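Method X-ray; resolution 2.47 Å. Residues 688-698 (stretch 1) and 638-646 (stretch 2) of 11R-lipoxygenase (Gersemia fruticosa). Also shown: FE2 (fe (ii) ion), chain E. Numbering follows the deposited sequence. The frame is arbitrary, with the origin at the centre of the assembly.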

# COMPACT_ATOMS: atom_id res chain seq x y z
N ILE A 688 0.25 -1.12 -14.58
CA ILE A 688 0.91 -0.23 -15.52
C ILE A 688 1.64 0.82 -14.69
O ILE A 688 1.01 1.54 -13.91
CB ILE A 688 -0.09 0.46 -16.46
CG1 ILE A 688 -0.70 -0.57 -17.42
CG2 ILE A 688 0.58 1.57 -17.24
CD1 ILE A 688 -1.82 -0.02 -18.27
N PRO A 689 2.98 0.91 -14.84
CA PRO A 689 3.80 1.78 -13.99
C PRO A 689 3.22 3.19 -13.84
O PRO A 689 3.25 3.74 -12.74
CB PRO A 689 5.13 1.83 -14.73
CG PRO A 689 5.20 0.53 -15.45
CD PRO A 689 3.79 0.21 -15.85
N GLY A 690 2.71 3.75 -14.93
CA GLY A 690 2.13 5.08 -14.90
C GLY A 690 0.87 5.18 -14.05
O GLY A 690 0.40 6.28 -13.76
N HIS A 691 0.32 4.04 -13.66
CA HIS A 691 -0.87 4.00 -12.83
C HIS A 691 -0.56 3.61 -11.38
O HIS A 691 -1.44 3.61 -10.53
CB HIS A 691 -1.89 3.00 -13.39
CG HIS A 691 -2.42 3.36 -14.74
ND1 HIS A 691 -3.46 2.67 -15.34
CD2 HIS A 691 -2.05 4.32 -15.62
CE1 HIS A 691 -3.71 3.20 -16.52
NE2 HIS A 691 -2.87 4.20 -16.72
N VAL A 692 0.70 3.28 -11.11
CA VAL A 692 1.10 2.79 -9.79
C VAL A 692 1.75 3.89 -8.95
O VAL A 692 2.86 4.31 -9.25
CB VAL A 692 2.11 1.62 -9.91
CG1 VAL A 692 2.51 1.12 -8.53
CG2 VAL A 692 1.52 0.49 -10.74
N PRO A 693 1.07 4.35 -7.90
CA PRO A 693 1.66 5.36 -7.02
C PRO A 693 2.95 4.86 -6.38
O PRO A 693 3.16 3.65 -6.27
CB PRO A 693 0.59 5.58 -5.95
CG PRO A 693 -0.68 5.13 -6.57
CD PRO A 693 -0.30 3.99 -7.47
N ASN A 694 3.81 5.79 -5.96
CA ASN A 694 5.08 5.42 -5.34
C ASN A 694 4.92 4.87 -3.93
O ASN A 694 5.74 4.08 -3.48
CB ASN A 694 6.02 6.63 -5.31
CG ASN A 694 6.89 6.73 -6.54
OD1 ASN A 694 7.50 5.75 -6.97
ND2 ASN A 694 6.95 7.92 -7.13
N SER A 695 3.85 5.27 -3.25
CA SER A 695 3.67 4.90 -1.85
C SER A 695 2.24 4.51 -1.50
O SER A 695 1.36 4.50 -2.36
CB SER A 695 4.10 6.06 -0.94
OG SER A 695 3.26 7.18 -1.14
N ILE A 696 2.03 4.18 -0.23
CA ILE A 696 0.71 3.92 0.32
C ILE A 696 0.21 5.18 1.01
O ILE A 696 0.50 5.40 2.19
CB ILE A 696 0.76 2.78 1.35
CG1 ILE A 696 1.23 1.48 0.69
CG2 ILE A 696 -0.60 2.60 2.01
CD1 ILE A 696 1.50 0.37 1.69
N ALA A 697 -0.52 6.01 0.28
CA ALA A 697 -1.03 7.26 0.84
C ALA A 697 -2.55 7.27 0.89
O ALA A 697 -3.16 8.31 1.14
CB ALA A 697 -0.52 8.44 0.03
N ILE A 698 -3.17 6.11 0.66
CA ILE A 698 -4.62 6.02 0.63
C ILE A 698 -5.09 4.58 0.81
O ILE A 698 -6.25 4.32 1.11
CB ILE A 698 -5.19 6.58 -0.69
CG1 ILE A 698 -6.68 6.90 -0.56
CG2 ILE A 698 -4.94 5.61 -1.84
CD1 ILE A 698 -6.97 8.10 0.32
OXT ILE A 698 -4.31 3.63 0.68
FE FE2 E . -4.82 1.40 0.67
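Stretch 2 638-646: TEKFLGDYA

Stretch 2 has no regular helix or strand. It runs as an extended segment through E639 and K640, then folds into a type II beta turn from F641 to D644. The turn is closed by D644 N to F641 O at 2.9 Å. G643 takes the third position with a positive phi of 97°. A side chain there would be jammed against the carbonyl oxygen of L642, so the backbone angles call for glycine.

The two stretches meet along V692 to N694 of stretch 1 and K640 to L642 of stretch 2. P693 lies opposite F641, with CA to CA at 4.1 Å. The CA atoms of N694 and L642 are 4.8 Å apart, where the chains cross. The hydrogen bonds follow the antiparallel pattern: the residue before P693 is bonded to the one after F641, and the residue after P693 to the one before F641. The chains cross steeply rather than running side by side. The pairing amounts to a single beta bridge.

Two backbone hydrogen bonds make this bridge, and together they flank F641, through K640 on one side and L642 on the other. L642 N donates to V692 O at 2.6 Å. N694 N donates to K640 O at 3.1 Å. P693 lies between the two bonded residues of stretch 1. Its ring nitrogen carries no hydrogen, and the bridge asks none of it.

The side chain of N694 engages the turn. Its CA-to-CB bond points sideways, but the amide end comes nearer to stretch 2. G643 N donates to N694 OD1 in a weak hydrogen bond of 3.4 Å. N694 ND2 donates to D644 O in another weak one, at 3.3 Å. N694 ND2 also lies 3.0 Å from F641 O. The amide thus sits among backbone polar atoms of the turn. L642 CD1 makes a van der Waals contact with N694 OD1 at 3.6 Å. N694 has the largest area covered by the other stretch.

The F641 side chain packs against the backbone of stretch 1. The CA-to-CB bond of F641 points away overall, though F641 CB lies 3.9 Å from P689 O. G690 O sits over one face of the ring, 3.2 Å from F641 CG. P693 N lies at the ring edge, 3.6 Å from F641 CD1. H691 C is also 3.6 Å from F641 CD1. G690 and H691 belong to the short 3-10 segment that begins at P689.

Apolar side-chain contacts are few. V692 CB lies 4.3 Å from L642 CB, and P693 CD lies 4.2 Å from F641 CD1.

Beyond N694, stretch 1 makes little contact with stretch 2. A697 CB is 4.5 Å from E639 OE2. The chain ends at I698, whose OXT binds the iron ion FE at 2.3 Å.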

# COMPACT_ATOMS: atom_id res chain seq x y z
N THR A 638 -1.75 15.59 -7.64
CA THR A 638 -0.34 15.77 -7.30
C THR A 638 0.41 14.44 -7.20
O THR A 638 1.64 14.42 -7.20
CB THR A 638 -0.19 16.50 -5.95
OG1 THR A 638 -0.63 15.64 -4.89
CG2 THR A 638 -1.01 17.78 -5.94
N GLU A 639 -0.34 13.35 -7.11
CA GLU A 639 0.25 12.02 -6.91
C GLU A 639 1.43 11.79 -7.86
O GLU A 639 1.38 12.15 -9.03
CB GLU A 639 -0.79 10.93 -7.12
CG GLU A 639 -0.86 9.91 -5.99
CD GLU A 639 -1.48 10.49 -4.72
OE1 GLU A 639 -2.72 10.63 -4.68
OE2 GLU A 639 -0.72 10.80 -3.78
N LYS A 640 2.48 11.16 -7.33
CA LYS A 640 3.65 10.82 -8.12
C LYS A 640 3.71 9.31 -8.30
O LYS A 640 3.76 8.56 -7.33
CB LYS A 640 4.92 11.31 -7.42
CG LYS A 640 4.98 12.82 -7.25
CD LYS A 640 5.13 13.53 -8.59
CE LYS A 640 4.64 14.97 -8.53
NZ LYS A 640 5.26 15.75 -7.42
N PHE A 641 3.72 8.88 -9.56
CA PHE A 641 3.65 7.46 -9.88
C PHE A 641 5.03 6.82 -9.96
O PHE A 641 6.05 7.51 -9.93
CB PHE A 641 2.86 7.24 -11.17
CG PHE A 641 1.42 7.67 -11.06
CD1 PHE A 641 0.51 6.90 -10.36
CD2 PHE A 641 0.99 8.85 -11.65
CE1 PHE A 641 -0.81 7.29 -10.25
CE2 PHE A 641 -0.33 9.25 -11.54
CZ PHE A 641 -1.23 8.47 -10.84
N LEU A 642 5.06 5.50 -10.07
CA LEU A 642 6.30 4.73 -9.93
C LEU A 642 7.40 5.25 -10.85
O LEU A 642 7.24 5.30 -12.07
CB LEU A 642 6.04 3.25 -10.21
CG LEU A 642 7.21 2.32 -9.87
CD1 LEU A 642 7.56 2.41 -8.39
CD2 LEU A 642 6.88 0.89 -10.27
N GLY A 643 8.53 5.63 -10.25
CA GLY A 643 9.68 6.08 -11.01
C GLY A 643 9.76 7.59 -11.11
O GLY A 643 10.83 8.15 -11.34
N ASP A 644 8.62 8.26 -10.94
CA ASP A 644 8.58 9.72 -10.99
C ASP A 644 9.06 10.30 -9.66
O ASP A 644 8.28 10.46 -8.72
CB ASP A 644 7.17 10.21 -11.30
CG ASP A 644 7.06 11.72 -11.29
OD1 ASP A 644 8.10 12.40 -11.46
OD2 ASP A 644 5.94 12.24 -11.11
N TYR A 645 10.35 10.63 -9.59
CA TYR A 645 10.95 11.16 -8.38
C TYR A 645 11.20 12.66 -8.52
O TYR A 645 12.34 13.11 -8.60
CB TYR A 645 12.27 10.45 -8.10
CG TYR A 645 12.12 8.98 -7.78
CD1 TYR A 645 11.26 8.54 -6.78
CD2 TYR A 645 12.85 8.02 -8.48
CE1 TYR A 645 11.13 7.20 -6.48
CE2 TYR A 645 12.72 6.67 -8.19
CZ TYR A 645 11.86 6.27 -7.19
OH TYR A 645 11.73 4.93 -6.90
N ALA A 646 10.12 13.44 -8.56
CA ALA A 646 10.22 14.88 -8.71
C ALA A 646 10.83 15.53 -7.47
O ALA A 646 11.61 16.48 -7.57
CB ALA A 646 8.86 15.48 -9.00
O HOH W 1 -6.93 2.43 0.62